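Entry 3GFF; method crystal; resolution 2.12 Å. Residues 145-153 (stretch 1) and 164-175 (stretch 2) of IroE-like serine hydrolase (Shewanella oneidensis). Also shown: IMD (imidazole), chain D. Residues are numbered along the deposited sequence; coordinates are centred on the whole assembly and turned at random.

Stretch 1 145-153: SFGGLVAME
Stretch 2 164-175: AYLALDTSLWFD

Stretch 1 enters at Ser145 and leads into a helix that continues beyond Glu153. Stretch 2 is a strand, Ala164 to Leu168, followed by a loop that closes in a type I beta turn from Ser171 to Phe174. The helix and strand axes approach to 7.1 Å, with N-to-C directions 145° apart, so they run roughly antiparallel. In register, Gly148 CA lies 4.4 Å from Thr170 CA, and Ala151 CA lies 6.0 Å from Tyr165 CA. Phi/psi is near -60/-35 in the helix. The strand runs from -141/143 at Ala164 to -102/102 at Leu168. Asp169 is 54/55, Thr170 -52/135 and Ser171 -79/63.

Ser145 has phi/psi 60/-130, with positive phi. Both its N and its O are bonded. Ser145 N donates to Leu168 O at 3.0 Å, nearly straight at 164°. Ser145 O accepts from Ser171 N at 3.3 Å and also from Gly148 N at 2.8 Å. The Leu168 O and Ser171 N bonds tie Ser145 to the last strand residue and the loop after it. Within the helix, Met152 N reaches Gly148 O at 3.1 Å, and Glu153 N reaches Leu149 O at 3.0 Å. In the turn, Phe174 N donates to Ser171 O at 3.1 Å.

Ser145 is chi1 t and Ser171 is chi1 m. Their OG atoms are 3.2 Å apart. Ser145 OG is also hydrogen-bonded elsewhere in the structure, so where its proton points is left open. Ser171 OG accepts from N1 of the imidazole at 3.2 Å; this ligand probably comes from the crystallisation liquor. Phe146 N lies 3.1 Å from Ser171 OG, at too poor an angle to bond. The carboxylates of Asp169 and Glu153 are satisfied elsewhere in the structure.

Phe146 (chi1 m, chi2 86°) points away at CB, but its ring returns to the loop. Ser171 CB sits over the ring face, 4.2 Å from the centroid, as a CH-pi contact. Phe146 CZ meets Trp173 CZ2 at 3.4 Å, with the ring planes at 86°. Trp173 is chi1 p. Phe174 (chi1 t) CD1 lies at the edge of the Phe146 ring, 3.9 Å from Phe146 CE2.

Leu149 (m, t) places CD1 3.8 Å from Phe174 CB. Gly148 allows the close approach: an ideal CB there would lie 2.7 Å from Thr170 OG1, a clash. Thr170 CG2 (chi1 m) also packs on the backbone, 3.6 Å from Gly148 C.

Farther along the helix, Ala151 and Met152 meet the strand. Ala151 CB is 4.0 Å from Tyr165 CD1. Tyr165 is chi1 m, with Ala151 O over one ring face. Selenomethionine Met152 (m, m, t) reaches Ala167 CB with CE at 3.9 Å.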

ATOM      1  N   SER A 145      -2.041  -6.281 -15.447  1.00 22.60           N
ATOM      2  CA  SER A 145      -2.767  -6.015 -16.689  1.00 24.31           C
ATOM      3  C   SER A 145      -2.086  -6.778 -17.795  1.00 24.69           C
ATOM      4  O   SER A 145      -1.853  -7.983 -17.651  1.00 26.99           O
ATOM      5  CB  SER A 145      -2.841  -4.508 -16.968  1.00 25.75           C
ATOM      6  OG  SER A 145      -3.759  -4.179 -18.024  1.00 27.12           O
ATOM      7  N   PHE A 146      -1.775  -6.125 -18.906  1.00 24.86           N
ATOM      8  CA  PHE A 146      -1.008  -6.791 -19.970  1.00 24.87           C
ATOM      9  C   PHE A 146       0.311  -7.390 -19.472  1.00 24.70           C
ATOM     10  O   PHE A 146       0.732  -8.426 -19.974  1.00 24.78           O
ATOM     11  CB  PHE A 146      -0.731  -5.846 -21.116  1.00 26.19           C
ATOM     12  CG  PHE A 146      -1.896  -5.632 -21.986  1.00 27.43           C
ATOM     13  CD1 PHE A 146      -2.832  -4.669 -21.690  1.00 27.79           C
ATOM     14  CD2 PHE A 146      -2.069  -6.400 -23.115  1.00 27.75           C
ATOM     15  CE1 PHE A 146      -3.902  -4.501 -22.507  1.00 28.91           C
ATOM     16  CE2 PHE A 146      -3.144  -6.223 -23.915  1.00 27.16           C
ATOM     17  CZ  PHE A 146      -4.049  -5.302 -23.634  1.00 26.75           C
ATOM     18  N   GLY A 147       0.968  -6.752 -18.503  1.00 23.37           N
ATOM     19  CA  GLY A 147       2.193  -7.320 -17.901  1.00 23.46           C
ATOM     20  C   GLY A 147       1.913  -8.675 -17.233  1.00 24.07           C
ATOM     21  O   GLY A 147       2.809  -9.514 -17.082  1.00 26.23           O
ATOM     22  N   GLY A 148       0.670  -8.898 -16.813  1.00 25.29           N
ATOM     23  CA  GLY A 148       0.251 -10.186 -16.264  1.00 25.08           C
ATOM     24  C   GLY A 148       0.396 -11.309 -17.291  1.00 23.59           C
ATOM     25  O   GLY A 148       0.630 -12.439 -16.932  1.00 24.58           O
ATOM     26  N   LEU A 149       0.240 -10.971 -18.573  1.00 24.37           N
ATOM     27  CA  LEU A 149       0.345 -11.910 -19.683  1.00 23.89           C
ATOM     28  C   LEU A 149       1.782 -12.338 -19.869  1.00 23.38           C
ATOM     29  O   LEU A 149       2.007 -13.436 -20.347  1.00 23.74           O
ATOM     30  CB  LEU A 149      -0.165 -11.311 -21.002  1.00 23.88           C
ATOM     31  CG  LEU A 149      -1.657 -11.078 -21.128  1.00 23.85           C
ATOM     32  CD1 LEU A 149      -1.961 -10.204 -22.331  1.00 23.83           C
ATOM     33  CD2 LEU A 149      -2.365 -12.442 -21.211  1.00 23.99           C
ATOM     34  N   VAL A 150       2.733 -11.461 -19.520  1.00 23.46           N
ATOM     35  CA  VAL A 150       4.167 -11.776 -19.583  1.00 22.98           C
ATOM     36  C   VAL A 150       4.475 -12.861 -18.537  1.00 23.16           C
ATOM     37  O   VAL A 150       5.187 -13.838 -18.823  1.00 24.00           O
ATOM     38  CB  VAL A 150       5.036 -10.553 -19.330  1.00 21.99           C
ATOM     39  CG1 VAL A 150       6.515 -10.962 -19.268  1.00 21.96           C
ATOM     40  CG2 VAL A 150       4.791  -9.467 -20.376  1.00 20.99           C
ATOM     41  N   ALA A 151       3.952 -12.669 -17.322  1.00 24.59           N
ATOM     42  CA  ALA A 151       4.050 -13.673 -16.242  1.00 24.27           C
ATOM     43  C   ALA A 151       3.496 -14.998 -16.734  1.00 24.16           C
ATOM     44  O   ALA A 151       4.169 -16.011 -16.632  1.00 26.46           O
ATOM     45  CB  ALA A 151       3.312 -13.217 -14.984  1.00 23.02           C
HETATM   46  N   MSE A 152       2.299 -14.988 -17.329  1.00 25.24           N
HETATM   47  CA  MSE A 152       1.670 -16.239 -17.807  1.00 23.83           C
HETATM   48  C   MSE A 152       2.517 -16.945 -18.844  1.00 24.08           C
HETATM   49  O   MSE A 152       2.654 -18.159 -18.797  1.00 24.04           O
HETATM   50  CB  MSE A 152       0.273 -15.982 -18.397  1.00 24.37           C
HETATM   51  CG  MSE A 152      -0.798 -15.522 -17.383  1.00 23.92           C
HETATM   52 SE   MSE A 152      -0.848 -16.622 -15.746  0.75 23.92          SE
HETATM   53  CE  MSE A 152      -2.390 -15.958 -14.884  1.00 23.31           C
ATOM     54  N   GLU A 153       3.059 -16.181 -19.796  1.00 22.79           N
ATOM     55  CA  GLU A 153       3.885 -16.729 -20.876  1.00 23.26           C
ATOM     56  C   GLU A 153       5.243 -17.274 -20.353  1.00 23.58           C
ATOM     57  O   GLU A 153       5.718 -18.320 -20.771  1.00 24.96           O
ATOM     58  CB  GLU A 153       4.046 -15.667 -21.961  1.00 23.50           C
ATOM     59  CG  GLU A 153       4.688 -16.137 -23.243  1.00 23.07           C
ATOM     60  CD  GLU A 153       3.876 -17.192 -23.984  1.00 23.48           C
ATOM     61  OE1 GLU A 153       2.753 -17.570 -23.539  1.00 23.93           O
ATOM     62  OE2 GLU A 153       4.377 -17.650 -25.003  1.00 22.41           O
ATOM     63  N   ALA A 164       8.922 -17.563  -9.185  1.00 22.92           N
ATOM     64  CA  ALA A 164       7.641 -17.050  -8.669  1.00 23.60           C
ATOM     65  C   ALA A 164       7.116 -15.959  -9.540  1.00 24.72           C
ATOM     66  O   ALA A 164       7.877 -15.082 -10.007  1.00 27.46           O
ATOM     67  CB  ALA A 164       7.805 -16.484  -7.202  1.00 21.34           C
ATOM     68  N   TYR A 165       5.800 -15.954  -9.679  1.00 25.53           N
ATOM     69  CA  TYR A 165       5.104 -14.964 -10.479  1.00 24.61           C
ATOM     70  C   TYR A 165       3.900 -14.385  -9.736  1.00 23.49           C
ATOM     71  O   TYR A 165       3.143 -15.096  -9.056  1.00 24.12           O
ATOM     72  CB  TYR A 165       4.591 -15.606 -11.775  1.00 24.44           C
ATOM     73  CG  TYR A 165       5.655 -16.235 -12.661  1.00 24.07           C
ATOM     74  CD1 TYR A 165       6.332 -15.467 -13.581  1.00 23.77           C
ATOM     75  CD2 TYR A 165       5.956 -17.585 -12.596  1.00 22.42           C
ATOM     76  CE1 TYR A 165       7.304 -16.008 -14.392  1.00 23.39           C
ATOM     77  CE2 TYR A 165       6.920 -18.151 -13.448  1.00 22.73           C
ATOM     78  CZ  TYR A 165       7.585 -17.336 -14.338  1.00 23.19           C
ATOM     79  OH  TYR A 165       8.553 -17.779 -15.203  1.00 23.76           O
ATOM     80  N   LEU A 166       3.736 -13.087  -9.917  1.00 23.02           N
ATOM     81  CA  LEU A 166       2.620 -12.334  -9.421  1.00 22.90           C
ATOM     82  C   LEU A 166       1.921 -11.826 -10.652  1.00 23.85           C
ATOM     83  O   LEU A 166       2.494 -11.002 -11.382  1.00 26.44           O
ATOM     84  CB  LEU A 166       3.029 -11.172  -8.498  1.00 22.27           C
ATOM     85  CG  LEU A 166       3.045 -11.550  -7.011  1.00 22.84           C
ATOM     86  CD1 LEU A 166       4.194 -12.478  -6.697  1.00 23.29           C
ATOM     87  CD2 LEU A 166       3.052 -10.294  -6.116  1.00 21.95           C
ATOM     88  N   ALA A 167       0.703 -12.331 -10.887  1.00 22.52           N
ATOM     89  CA  ALA A 167      -0.123 -11.931 -12.049  1.00 22.29           C
ATOM     90  C   ALA A 167      -1.319 -11.137 -11.511  1.00 21.52           C
ATOM     91  O   ALA A 167      -2.223 -11.695 -10.937  1.00 21.36           O
ATOM     92  CB  ALA A 167      -0.566 -13.151 -12.834  1.00 18.83           C
ATOM     93  N   LEU A 168      -1.263  -9.822 -11.660  1.00 22.53           N
ATOM     94  CA  LEU A 168      -2.238  -8.898 -11.074  1.00 22.88           C
ATOM     95  C   LEU A 168      -3.261  -8.408 -12.120  1.00 23.37           C
ATOM     96  O   LEU A 168      -2.994  -7.548 -12.947  1.00 24.89           O
ATOM     97  CB  LEU A 168      -1.500  -7.728 -10.406  1.00 22.26           C
ATOM     98  CG  LEU A 168      -0.327  -8.131  -9.469  1.00 22.22           C
ATOM     99  CD1 LEU A 168       0.437  -6.900  -8.880  1.00 20.82           C
ATOM    100  CD2 LEU A 168      -0.837  -9.092  -8.390  1.00 21.12           C
ATOM    101  N   ASP A 169      -4.428  -9.007 -12.044  1.00 24.57           N
ATOM    102  CA  ASP A 169      -5.567  -8.760 -12.926  1.00 24.64           C
ATOM    103  C   ASP A 169      -5.165  -8.912 -14.367  1.00 23.08           C
ATOM    104  O   ASP A 169      -5.351  -8.034 -15.181  1.00 24.54           O
ATOM    105  CB  ASP A 169      -6.198  -7.415 -12.658  1.00 24.23           C
ATOM    106  CG  ASP A 169      -7.698  -7.459 -12.797  1.00 25.04           C
ATOM    107  OD1 ASP A 169      -8.280  -8.496 -12.414  1.00 25.03           O
ATOM    108  OD2 ASP A 169      -8.284  -6.466 -13.256  1.00 23.97           O
ATOM    109  N   THR A 170      -4.609 -10.070 -14.658  1.00 24.18           N
ATOM    110  CA  THR A 170      -4.094 -10.412 -16.004  1.00 24.55           C
ATOM    111  C   THR A 170      -5.135 -10.167 -17.102  1.00 24.11           C
ATOM    112  O   THR A 170      -6.304 -10.548 -16.942  1.00 22.25           O
ATOM    113  CB  THR A 170      -3.705 -11.890 -16.033  1.00 25.65           C
ATOM    114  OG1 THR A 170      -2.775 -12.131 -14.969  1.00 27.29           O
ATOM    115  CG2 THR A 170      -3.075 -12.306 -17.404  1.00 24.73           C
ATOM    116  N   SER A 171      -4.698  -9.539 -18.194  1.00 24.08           N
ATOM    117  CA  SER A 171      -5.557  -9.260 -19.346  1.00 23.61           C
ATOM    118  C   SER A 171      -5.712 -10.543 -20.227  1.00 24.36           C
ATOM    119  O   SER A 171      -5.296 -10.561 -21.393  1.00 24.45           O
ATOM    120  CB  SER A 171      -4.939  -8.118 -20.167  1.00 22.66           C
ATOM    121  OG  SER A 171      -4.719  -6.943 -19.373  1.00 21.34           O
ATOM    122  N   LEU A 172      -6.308 -11.591 -19.654  1.00 23.55           N
ATOM    123  CA  LEU A 172      -6.531 -12.865 -20.333  1.00 23.77           C
ATOM    124  C   LEU A 172      -7.487 -12.722 -21.517  1.00 23.32           C
ATOM    125  O   LEU A 172      -7.548 -13.601 -22.378  1.00 23.80           O
ATOM    126  CB  LEU A 172      -7.071 -13.939 -19.350  1.00 24.25           C
ATOM    127  CG  LEU A 172      -6.135 -14.417 -18.216  1.00 24.76           C
ATOM    128  CD1 LEU A 172      -6.831 -15.458 -17.256  1.00 25.61           C
ATOM    129  CD2 LEU A 172      -4.908 -15.057 -18.816  1.00 24.15           C
ATOM    130  N   TRP A 173      -8.272 -11.647 -21.542  1.00 22.80           N
ATOM    131  CA  TRP A 173      -9.142 -11.375 -22.681  1.00 22.71           C
ATOM    132  C   TRP A 173      -8.342 -11.176 -23.993  1.00 23.05           C
ATOM    133  O   TRP A 173      -8.868 -11.387 -25.115  1.00 22.06           O
ATOM    134  CB  TRP A 173     -10.027 -10.164 -22.406  1.00 23.00           C
ATOM    135  CG  TRP A 173      -9.251  -8.914 -22.175  1.00 23.37           C
ATOM    136  CD1 TRP A 173      -8.899  -8.395 -20.977  1.00 23.60           C
ATOM    137  CD2 TRP A 173      -8.686  -8.044 -23.176  1.00 22.83           C
ATOM    138  NE1 TRP A 173      -8.180  -7.236 -21.156  1.00 23.16           N
ATOM    139  CE2 TRP A 173      -8.019  -7.009 -22.496  1.00 23.27           C
ATOM    140  CE3 TRP A 173      -8.685  -8.044 -24.577  1.00 23.22           C
ATOM    141  CZ2 TRP A 173      -7.358  -5.981 -23.157  1.00 22.82           C
ATOM    142  CZ3 TRP A 173      -8.015  -7.037 -25.240  1.00 23.63           C
ATOM    143  CH2 TRP A 173      -7.366  -6.007 -24.524  1.00 23.32           C
ATOM    144  N   PHE A 174      -7.055 -10.840 -23.872  1.00 23.11           N
ATOM    145  CA  PHE A 174      -6.291 -10.575 -25.060  1.00 22.71           C
ATOM    146  C   PHE A 174      -6.204 -11.832 -25.919  1.00 23.06           C
ATOM    147  O   PHE A 174      -5.826 -12.902 -25.440  1.00 25.50           O
ATOM    148  CB  PHE A 174      -4.913 -10.005 -24.771  1.00 22.08           C
ATOM    149  CG  PHE A 174      -4.132  -9.747 -26.011  1.00 21.14           C
ATOM    150  CD1 PHE A 174      -4.355  -8.620 -26.749  1.00 21.06           C
ATOM    151  CD2 PHE A 174      -3.259 -10.688 -26.491  1.00 21.67           C
ATOM    152  CE1 PHE A 174      -3.683  -8.402 -27.925  1.00 21.71           C
ATOM    153  CE2 PHE A 174      -2.569 -10.472 -27.659  1.00 22.03           C
ATOM    154  CZ  PHE A 174      -2.764  -9.323 -28.365  1.00 21.61           C
ATOM    155  N   ASP A 175      -6.594 -11.687 -27.184  1.00 23.07           N
ATOM    156  CA  ASP A 175      -6.576 -12.765 -28.162  1.00 21.72           C
ATOM    157  C   ASP A 175      -7.258 -14.010 -27.620  1.00 22.24           C
ATOM    158  O   ASP A 175      -6.793 -15.129 -27.864  1.00 23.63           O
ATOM    159  CB  ASP A 175      -5.139 -13.044 -28.629  1.00 21.71           C
ATOM    160  CG  ASP A 175      -5.071 -14.052 -29.782  1.00 22.10           C
ATOM    161  OD1 ASP A 175      -6.078 -14.224 -30.489  1.00 23.45           O
ATOM    162  OD2 ASP A 175      -4.011 -14.664 -30.009  1.00 21.64           O
TER
HETATM  163  N1  IMD D 332      -6.899  -4.600 -19.773  1.00 41.22           N
HETATM  164  C2  IMD D 332      -8.017  -4.772 -19.014  1.00 42.02           C
HETATM  165  N3  IMD D 332      -8.672  -3.579 -18.908  1.00 42.26           N
HETATM  166  C4  IMD D 332      -7.954  -2.643 -19.588  1.00 42.25           C
HETATM  167  C5  IMD D 332      -6.838  -3.293 -20.140  1.00 41.86           C